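Local atomic coordinates of DNA repair and telomere maintenance protein nbs1 (Schizosaccharomyces pombe, PDB entry 3HUF), a protein that serves as the phosphoprotein-binding adaptor of the MRN complex in DNA double-strand break repair and telomere maintenance, here represented by its N-terminal FHA-BRCT1-BRCT2 region. Residues A[18-23]-A[64-69]. Numbering follows the deposited sequence.
Sequences LFPGTY and GPCEFE
L18 and F68 meet through one methyl and one ring carbon: CD1 of L18 lies 4.2 Å from CE1 of F68, approaching the ring at a slant. With CG anti to the backbone N (chi1 -164°), the F68 side chain carries CE1 nearer to L18 than its CB is. The other methyl of L18, CD2, rests over one face of the Y23 ring near its rim, so the two branches of the leucine each meet a different aromatic ring. The Y23 OH accepts a bent hydrogen bond from F19 N (2.8 Å, 136° at the hydrogen), tying the start of strand 21-26 back to the turn before it. A second, looser apolar touch joins P20 CG to C66 SG at 4.5 Å. All four touching residues are buried, yet the interface is small, about 102 Å². Segment 18-23 leads from strand 16-18 of the antiparallel sheet into strand 21-26 of the mixed sheet, so L18 and F68 meet between the two layers of the FHA β-sandwich, where W2 (edge-to-face) and A111 also touch F68. G21 and Y23 bond by their backbones to I52 and F50 of strand 48-52, which lies between 21-26 and 68-72; F68 pairs with Y93 on the far side of its strand.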
loop_
_atom_site.group_PDB
_atom_site.type_symbol
_atom_site.label_atom_id
_atom_site.label_comp_id
_atom_site.label_asym_id
_atom_site.label_seq_id
_atom_site.Cartn_x
_atom_site.Cartn_y
_atom_site.Cartn_z
ATOM N N LEU A 18 -4.670 13.461 -7.368
ATOM C CA LEU A 18 -4.150 14.700 -6.814
ATOM C C LEU A 18 -2.968 14.411 -5.898
ATOM O O LEU A 18 -3.083 13.712 -4.922
ATOM C CB LEU A 18 -5.258 15.442 -6.025
ATOM C CG LEU A 18 -6.501 15.863 -6.823
ATOM C CD1 LEU A 18 -7.436 16.743 -5.923
ATOM C CD2 LEU A 18 -6.120 16.607 -8.134
ATOM N N PHE A 19 -1.828 14.990 -6.204
ATOM C CA PHE A 19 -0.658 14.813 -5.378
ATOM C C PHE A 19 -0.602 15.936 -4.337
ATOM O O PHE A 19 -1.275 16.945 -4.495
ATOM C CB PHE A 19 0.585 14.833 -6.267
ATOM C CG PHE A 19 0.504 13.897 -7.424
ATOM C CD1 PHE A 19 0.589 14.376 -8.729
ATOM C CD2 PHE A 19 0.354 12.539 -7.226
ATOM C CE1 PHE A 19 0.529 13.499 -9.816
ATOM C CE2 PHE A 19 0.295 11.664 -8.291
ATOM C CZ PHE A 19 0.371 12.148 -9.595
ATOM N N PRO A 20 0.151 15.725 -3.239
ATOM C CA PRO A 20 0.524 16.794 -2.323
ATOM C C PRO A 20 0.940 18.077 -3.043
ATOM O O PRO A 20 1.746 18.030 -3.978
ATOM C CB PRO A 20 1.704 16.184 -1.572
ATOM C CG PRO A 20 1.265 14.710 -1.422
ATOM C CD PRO A 20 0.639 14.410 -2.764
ATOM N N GLY A 21 0.392 19.201 -2.580
ATOM C CA GLY A 21 0.664 20.510 -3.155
ATOM C C GLY A 21 -0.665 21.237 -3.200
ATOM O O GLY A 21 -1.631 20.838 -2.541
ATOM N N THR A 22 -0.728 22.298 -3.991
ATOM C CA THR A 22 -1.904 23.143 -4.023
ATOM C C THR A 22 -2.513 23.269 -5.413
ATOM O O THR A 22 -1.803 23.389 -6.407
ATOM C CB THR A 22 -1.570 24.541 -3.495
ATOM O OG1 THR A 22 -0.794 24.431 -2.287
ATOM C CG2 THR A 22 -2.839 25.254 -3.172
ATOM N N TYR A 23 -3.835 23.271 -5.468
ATOM C CA TYR A 23 -4.586 23.382 -6.696
ATOM C C TYR A 23 -5.540 24.556 -6.582
ATOM O O TYR A 23 -6.140 24.767 -5.533
ATOM C CB TYR A 23 -5.393 22.101 -6.935
ATOM C CG TYR A 23 -4.511 20.870 -7.070
ATOM C CD1 TYR A 23 -4.131 20.128 -5.942
ATOM C CD2 TYR A 23 -4.020 20.474 -8.317
ATOM C CE1 TYR A 23 -3.295 18.998 -6.053
ATOM C CE2 TYR A 23 -3.185 19.341 -8.444
ATOM C CZ TYR A 23 -2.831 18.615 -7.309
ATOM O OH TYR A 23 -2.015 17.514 -7.439
ATOM N N GLY A 64 -3.978 6.028 7.111
ATOM C CA GLY A 64 -4.724 7.291 7.033
ATOM C C GLY A 64 -4.323 8.087 5.787
ATOM O O GLY A 64 -3.230 7.880 5.241
ATOM N N PRO A 65 -5.213 8.991 5.322
ATOM C CA PRO A 65 -4.939 9.784 4.137
ATOM C C PRO A 65 -4.049 11.005 4.403
ATOM O O PRO A 65 -3.913 11.470 5.555
ATOM C CB PRO A 65 -6.347 10.264 3.736
ATOM C CG PRO A 65 -7.049 10.463 5.029
ATOM C CD PRO A 65 -6.548 9.316 5.905
ATOM N N CYS A 66 -3.469 11.548 3.341
ATOM C CA CYS A 66 -2.824 12.856 3.435
ATOM C C CYS A 66 -3.895 13.879 3.770
ATOM O O CYS A 66 -5.030 13.779 3.274
ATOM C CB CYS A 66 -2.187 13.229 2.113
ATOM S SG CYS A 66 -0.726 12.257 1.712
ATOM N N GLU A 67 -3.547 14.838 4.624
ATOM C CA GLU A 67 -4.499 15.886 5.012
ATOM C C GLU A 67 -4.925 16.680 3.778
ATOM O O GLU A 67 -4.087 17.124 2.972
ATOM C CB GLU A 67 -3.881 16.837 6.044
ATOM C CG GLU A 67 -4.843 17.902 6.547
ATOM C CD GLU A 67 -4.283 18.626 7.728
ATOM O OE1 GLU A 67 -4.279 19.888 7.717
ATOM O OE2 GLU A 67 -3.822 17.926 8.660
ATOM N N PHE A 68 -6.233 16.839 3.638
ATOM C CA PHE A 68 -6.824 17.502 2.481
ATOM C C PHE A 68 -7.483 18.778 3.010
ATOM O O PHE A 68 -8.385 18.721 3.842
ATOM C CB PHE A 68 -7.853 16.545 1.861
ATOM C CG PHE A 68 -8.292 16.901 0.449
ATOM C CD1 PHE A 68 -8.044 16.013 -0.604
ATOM C CD2 PHE A 68 -8.985 18.089 0.177
ATOM C CE1 PHE A 68 -8.465 16.308 -1.898
ATOM C CE2 PHE A 68 -9.429 18.381 -1.112
ATOM C CZ PHE A 68 -9.161 17.491 -2.152
ATOM N N GLU A 69 -7.034 19.936 2.519
ATOM C CA GLU A 69 -7.573 21.219 2.959
ATOM C C GLU A 69 -8.290 21.920 1.821
ATOM O O GLU A 69 -7.883 21.820 0.664
ATOM C CB GLU A 69 -6.450 22.109 3.506
ATOM C CG GLU A 69 -5.556 21.360 4.446
ATOM C CD GLU A 69 -4.284 22.086 4.803
ATOM O OE1 GLU A 69 -3.900 23.036 4.097
ATOM O OE2 GLU A 69 -3.658 21.691 5.796
#